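Local coordinates for Alr3699 protein (Nostoc sp., PDB 4XSO) that is of undetermined function but belongs to the GT-B clan of glycosyltransferases, with two Rossmann-like domains, at residues 340-343 / 344-348; 312-316 / 317-321; 201-204 / 205-208. All blocks are in the same frame, centred on the assembly; numbering follows the deposited sequence.

Contact 1 (340-343 / 344-348); sequences ANII and NTCIE
Thr345 grips the carbonyl of Asn341 twice. Its backbone N reaches Asn341 O at 2.8 Å, the usual i to i+4 bond, and its hydroxyl OG1 donates to Asn341 O at 2.9 Å from the opposite face of the carbonyl plane. The hydroxyl can do so because chi1 of -69° sets OG1 beside the residue's own backbone N, toward the carbonyl one turn earlier; a threonine in mid-helix thus satisfies its polar branch without a partner from afar. One residue earlier, Asn344 N meets Ala340 O at 2.8 Å in another bond of the same helical pattern. These turns belong to helix 336-348, which lies against the parallel sheet of the C-terminal Rossmann-like domain. Ile343 and Ile347 stand one turn apart, their side chains crossing obliquely, with Ile343 CG2 4.0 Å from Ile347 CD1. Ile342 CG2 and Cys346 SG make a looser contact of 4.3 Å. Branched isoleucines and the small cysteine suit this apolar side: Ile343 packs on Val209 of strand 207-212, while Ile342 and Cys346 meet Phe329 of strand 329-331. Lys352 of helix 350-368 lies against Thr345.

Contact 2 (312-316 / 317-321); sequences AAKAG and GAMEL
Met319 folds back over the turn that joins strand 310-313 to the short, loosely formed helix 318-321, within a beta-alpha-beta unit of the C-terminal Rossmann-like domain. Its CB lies 4.1 Å from Gly316 O. The next atom, CG, sits closer to that oxygen and 3.8 Å from Ala315 N. SD then touches Lys314 CG at 3.9 Å, the two side chains crossing at about a right angle, and a bend at chi3 (-97°) returns CE to the backbone of Gly316. A long, flexible thioether suits this place, since it can follow the turn while its sulfur rests against the aliphatic start of the lysine. Beneath it, Ala315 to Ala318 form a type II' turn, closed by a weak bond from Ala318 N to Ala315 O. Gly316, at the turn's second position, takes phi 53° with psi -135°, a backbone region that glycine reaches readily and other residues rarely do. Glu320 turns to the other domain, its carboxylate accepting hydrogen bonds from Gln159 N and Ala160 N and bonding to Tyr179 OH. On the buried side small residues permit close approach: Ala318 CB stands 4.2 Å from Ala312 CB and 3.2 Å from Ala313 O.

Contact 3 (201-204 / 205-208); sequences LGVA and NNFV
Val203 presses its CB against Val208 CG2 at 3.5 Å, and its own CG2 lies 3.7 Å from the same methyl. By these distances one methyl of Val208 sits against the branch point of Val203 and not merely against one arm; the two side chains are set roughly perpendicular. In Val208, CG1 is anti to the backbone N (chi1 176°), which leaves CG2 anti to the carbonyl carbon and turned to Val203. Compact, branched valines suit a place where loop and strand close on each other, and Val208 also packs on Thr236 and Ile238 of strand 235-240. Asn206 OD1 comes at Val203 roughly square to the approach of the Val208 methyl, 3.3 Å from Val203 CA, while Asn206 ND2 makes a weak hydrogen bond to Gln234 O. The backbone closes here as well: Asn206 N donates to Val203 O at 3.1 Å, the bond that closes a type I turn from Val203 to Asn206. Ala204 and Asn205 occupy the exposed corner, where a small and a polar residue are at home. Arg198, on the preceding helix, bonds through NH2 to Ala204 O and Asn206 O, tying the turn to that helix. Gly202 has the positive phi (79°) of a Schellman motif, which ends helix 191-201 before the chain enters strand 207-212, first in sequence and central in this Rossmann-like sheet.

All three lie in the C-terminal Rossmann-like domain. Contact 3 is the most exposed (three of six touching residues); in contacts 1 and 2 buried residues outnumber exposed ones. Contacts 1 and 3 touch: Phe207 packs on Cys346 and Ile347, so helix 336-348 covers the start of strand 207-212. Their centres lie about 26 and 27 Å from the chain's centre, that of contact 2, which reaches the other domain, about 12 Å. Contacts 2 and 3 serve one sheet: one leaves a strand, the other enters. Their chemistry follows: helical bonds with an apolar face in contact 1, a glycine-dependent turn with buried alanines in contact 2, a helix-to-strand turn with a packed valine pair in contact 3.

Contact 1 (340-343 / 344-348)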
loop_
_atom_site.group_PDB
_atom_site.type_symbol
_atom_site.label_atom_id
_atom_site.label_comp_id
_atom_site.label_asym_id
_atom_site.label_seq_id
_atom_site.Cartn_x
_atom_site.Cartn_y
_atom_site.Cartn_z
ATOM N N ALA A 340 15.087 -27.608 39.332
ATOM C CA ALA A 340 16.128 -28.227 40.159
ATOM C C ALA A 340 15.866 -29.712 40.319
ATOM O O ALA A 340 16.800 -30.566 40.328
ATOM C CB ALA A 340 16.231 -27.558 41.527
ATOM N N ASN A 341 14.609 -30.053 40.453
ATOM C CA ASN A 341 14.252 -31.452 40.557
ATOM C C ASN A 341 14.689 -32.233 39.321
ATOM O O ASN A 341 15.220 -33.357 39.436
ATOM C CB ASN A 341 12.753 -31.597 40.689
ATOM C CG ASN A 341 12.236 -31.178 42.055
ATOM O OD1 ASN A 341 12.971 -31.036 43.025
ATOM N ND2 ASN A 341 10.950 -31.050 42.139
ATOM N N ILE A 342 14.507 -31.637 38.141
ATOM C CA ILE A 342 15.022 -32.273 36.913
ATOM C C ILE A 342 16.497 -32.425 36.953
ATOM O O ILE A 342 17.045 -33.474 36.585
ATOM C CB ILE A 342 14.624 -31.476 35.646
ATOM C CG1 ILE A 342 13.111 -31.520 35.457
ATOM C CG2 ILE A 342 15.311 -32.049 34.411
ATOM C CD1 ILE A 342 12.514 -32.945 35.564
ATOM N N ILE A 343 17.185 -31.361 37.339
ATOM C CA ILE A 343 18.671 -31.400 37.346
ATOM C C ILE A 343 19.154 -32.525 38.275
ATOM O O ILE A 343 19.991 -33.355 37.919
ATOM C CB ILE A 343 19.257 -30.055 37.826
ATOM C CG1 ILE A 343 18.962 -28.985 36.789
ATOM C CG2 ILE A 343 20.739 -30.190 38.089
ATOM C CD1 ILE A 343 19.426 -27.594 37.227
ATOM N N ASN A 344 18.561 -32.574 39.461
ATOM C CA ASN A 344 18.850 -33.633 40.405
ATOM C C ASN A 344 18.491 -35.049 39.870
ATOM O O ASN A 344 19.218 -36.003 40.115
ATOM C CB ASN A 344 18.153 -33.347 41.735
ATOM C CG ASN A 344 18.941 -32.368 42.604
ATOM O OD1 ASN A 344 20.112 -32.570 42.854
ATOM N ND2 ASN A 344 18.308 -31.311 43.057
ATOM N N THR A 345 17.377 -35.174 39.146
ATOM C CA THR A 345 17.036 -36.428 38.532
ATOM C C THR A 345 18.106 -36.836 37.561
ATOM O O THR A 345 18.441 -38.016 37.493
ATOM C CB THR A 345 15.739 -36.314 37.765
ATOM O OG1 THR A 345 14.698 -36.153 38.719
ATOM C CG2 THR A 345 15.490 -37.538 36.924
ATOM N N CYS A 346 18.631 -35.858 36.808
ATOM C CA CYS A 346 19.692 -36.146 35.822
ATOM C C CYS A 346 21.028 -36.606 36.449
ATOM O O CYS A 346 21.785 -37.372 35.846
ATOM C CB CYS A 346 19.929 -34.926 34.914
ATOM S SG CYS A 346 18.605 -34.681 33.727
ATOM N N ILE A 347 21.325 -36.081 37.625
ATOM C CA ILE A 347 22.532 -36.463 38.401
ATOM C C ILE A 347 22.447 -37.883 38.937
ATOM O O ILE A 347 23.362 -38.680 38.775
ATOM C CB ILE A 347 22.716 -35.484 39.592
ATOM C CG1 ILE A 347 23.104 -34.124 39.053
ATOM C CG2 ILE A 347 23.762 -36.010 40.560
ATOM C CD1 ILE A 347 22.915 -32.967 40.024
ATOM N N GLU A 348 21.305 -38.201 39.536
ATOM C CA GLU A 348 21.076 -39.436 40.210
ATOM C C GLU A 348 20.726 -40.573 39.281
ATOM O O GLU A 348 21.038 -41.684 39.632
ATOM C CB GLU A 348 19.918 -39.302 41.206
ATOM C CG GLU A 348 20.102 -38.214 42.257
ATOM C CD GLU A 348 18.820 -37.969 43.080
ATOM O OE1 GLU A 348 18.150 -38.950 43.464
ATOM O OE2 GLU A 348 18.477 -36.795 43.344
#

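Contact 2 (312-316 / 317-321)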
loop_
_atom_site.group_PDB
_atom_site.type_symbol
_atom_site.label_atom_id
_atom_site.label_comp_id
_atom_site.label_asym_id
_atom_site.label_seq_id
_atom_site.Cartn_x
_atom_site.Cartn_y
_atom_site.Cartn_z
ATOM N N ALA A 312 13.197 -27.995 29.145
ATOM C CA ALA A 312 12.592 -26.794 28.616
ATOM C C ALA A 312 11.385 -26.324 29.376
ATOM O O ALA A 312 10.740 -27.072 30.102
ATOM C CB ALA A 312 12.176 -27.001 27.161
ATOM N N ALA A 313 11.035 -25.077 29.129
ATOM C CA ALA A 313 9.876 -24.493 29.797
ATOM C C ALA A 313 8.657 -24.942 29.007
ATOM O O ALA A 313 8.691 -24.929 27.776
ATOM C CB ALA A 313 10.012 -22.964 29.857
ATOM N N LYS A 314 7.636 -25.449 29.698
ATOM C CA LYS A 314 6.434 -25.982 29.087
ATOM C C LYS A 314 5.461 -24.883 28.638
ATOM O O LYS A 314 4.469 -24.569 29.337
ATOM C CB LYS A 314 5.753 -26.931 30.050
ATOM C CG LYS A 314 4.694 -27.783 29.408
ATOM C CD LYS A 314 3.971 -28.723 30.374
ATOM C CE LYS A 314 2.679 -29.241 29.728
ATOM N NZ LYS A 314 2.524 -30.716 29.857
ATOM N N ALA A 315 5.774 -24.313 27.477
ATOM C CA ALA A 315 4.998 -23.272 26.804
ATOM C C ALA A 315 5.355 -23.180 25.294
ATOM O O ALA A 315 6.470 -23.587 24.861
ATOM C CB ALA A 315 5.234 -21.928 27.475
ATOM N N GLY A 316 4.391 -22.691 24.501
ATOM C CA GLY A 316 4.590 -22.472 23.080
ATOM C C GLY A 316 5.109 -23.683 22.356
ATOM O O GLY A 316 4.676 -24.760 22.610
ATOM N N GLY A 317 6.096 -23.499 21.499
ATOM C CA GLY A 317 6.579 -24.557 20.646
ATOM C C GLY A 317 7.235 -25.714 21.370
ATOM O O GLY A 317 7.192 -26.855 20.847
ATOM N N ALA A 318 7.792 -25.447 22.572
ATOM C CA ALA A 318 8.540 -26.463 23.350
ATOM C C ALA A 318 7.750 -27.731 23.578
ATOM O O ALA A 318 8.266 -28.858 23.511
ATOM C CB ALA A 318 8.969 -25.889 24.709
ATOM N N MET A 319 6.462 -27.566 23.842
ATOM C CA MET A 319 5.611 -28.731 24.093
ATOM C C MET A 319 5.531 -29.649 22.859
ATOM O O MET A 319 5.269 -30.815 23.003
ATOM C CB MET A 319 4.200 -28.293 24.552
ATOM C CG MET A 319 4.180 -27.015 25.380
ATOM S SD MET A 319 2.612 -26.767 26.265
ATOM C CE MET A 319 1.708 -25.666 25.211
ATOM N N GLU A 320 5.805 -29.169 21.641
ATOM C CA GLU A 320 5.672 -30.041 20.450
ATOM C C GLU A 320 7.014 -30.688 20.139
ATOM O O GLU A 320 7.082 -31.619 19.330
ATOM C CB GLU A 320 5.347 -29.209 19.203
ATOM C CG GLU A 320 4.018 -28.532 19.216
ATOM C CD GLU A 320 3.995 -27.340 18.252
ATOM O OE1 GLU A 320 4.220 -27.566 17.035
ATOM O OE2 GLU A 320 3.710 -26.212 18.722
ATOM N N LEU A 321 8.065 -30.116 20.721
ATOM C CA LEU A 321 9.404 -30.583 20.543
ATOM C C LEU A 321 9.795 -31.731 21.456
ATOM O O LEU A 321 10.681 -32.552 21.101
ATOM C CB LEU A 321 10.382 -29.432 20.727
ATOM C CG LEU A 321 10.099 -28.154 19.905
ATOM C CD1 LEU A 321 11.155 -27.102 20.151
ATOM C CD2 LEU A 321 10.037 -28.465 18.419
#

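Contact 3 (201-204 / 205-208)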
loop_
_atom_site.group_PDB
_atom_site.type_symbol
_atom_site.label_atom_id
_atom_site.label_comp_id
_atom_site.label_asym_id
_atom_site.label_seq_id
_atom_site.Cartn_x
_atom_site.Cartn_y
_atom_site.Cartn_z
ATOM N N LEU A 201 37.601 -25.105 29.983
ATOM C CA LEU A 201 36.588 -24.322 30.628
ATOM C C LEU A 201 36.668 -24.506 32.099
ATOM O O LEU A 201 36.017 -23.787 32.811
ATOM C CB LEU A 201 35.205 -24.720 30.140
ATOM C CG LEU A 201 34.889 -24.237 28.755
ATOM C CD1 LEU A 201 33.486 -24.636 28.376
ATOM C CD2 LEU A 201 35.078 -22.725 28.673
ATOM N N GLY A 202 37.404 -25.509 32.565
ATOM C CA GLY A 202 37.548 -25.681 33.987
ATOM C C GLY A 202 36.346 -26.344 34.605
ATOM O O GLY A 202 36.148 -26.244 35.805
ATOM N N VAL A 203 35.599 -27.132 33.829
ATOM C CA VAL A 203 34.420 -27.768 34.390
ATOM C C VAL A 203 34.433 -29.251 34.321
ATOM O O VAL A 203 33.372 -29.863 34.311
ATOM C CB VAL A 203 33.163 -27.310 33.649
ATOM C CG1 VAL A 203 32.956 -25.832 33.868
ATOM C CG2 VAL A 203 33.295 -27.603 32.134
ATOM N N ALA A 204 35.602 -29.847 34.239
ATOM C CA ALA A 204 35.696 -31.291 33.907
ATOM C C ALA A 204 35.120 -32.194 34.990
ATOM O O ALA A 204 34.467 -33.196 34.698
ATOM C CB ALA A 204 37.122 -31.688 33.576
ATOM N N ASN A 205 35.268 -31.796 36.240
ATOM C CA ASN A 205 34.686 -32.582 37.324
ATOM C C ASN A 205 33.346 -32.095 37.778
ATOM O O ASN A 205 32.875 -32.518 38.810
ATOM C CB ASN A 205 35.650 -32.630 38.520
ATOM C CG ASN A 205 36.964 -33.278 38.151
ATOM O OD1 ASN A 205 36.996 -34.445 37.802
ATOM N ND2 ASN A 205 38.042 -32.515 38.184
ATOM N N ASN A 206 32.717 -31.214 37.012
ATOM C CA ASN A 206 31.395 -30.709 37.353
ATOM C C ASN A 206 30.216 -31.375 36.575
ATOM O O ASN A 206 30.410 -31.976 35.491
ATOM C CB ASN A 206 31.340 -29.218 37.049
ATOM C CG ASN A 206 32.306 -28.417 37.878
ATOM O OD1 ASN A 206 33.068 -27.608 37.352
ATOM N ND2 ASN A 206 32.232 -28.586 39.168
ATOM N N PHE A 207 29.007 -31.174 37.093
ATOM C CA PHE A 207 27.782 -31.413 36.315
ATOM C C PHE A 207 27.388 -30.069 35.737
ATOM O O PHE A 207 26.980 -29.142 36.457
ATOM C CB PHE A 207 26.650 -32.008 37.157
ATOM C CG PHE A 207 25.479 -32.493 36.364
ATOM C CD1 PHE A 207 24.477 -31.603 35.978
ATOM C CD2 PHE A 207 25.403 -33.832 35.943
ATOM C CE1 PHE A 207 23.421 -32.025 35.218
ATOM C CE2 PHE A 207 24.312 -34.272 35.203
ATOM C CZ PHE A 207 23.310 -33.363 34.850
ATOM N N VAL A 208 27.527 -29.958 34.421
ATOM C CA VAL A 208 27.405 -28.702 33.758
ATOM C C VAL A 208 26.029 -28.532 33.083
ATOM O O VAL A 208 25.653 -29.261 32.173
ATOM C CB VAL A 208 28.518 -28.565 32.703
ATOM C CG1 VAL A 208 28.355 -27.280 31.907
ATOM C CG2 VAL A 208 29.896 -28.591 33.344
#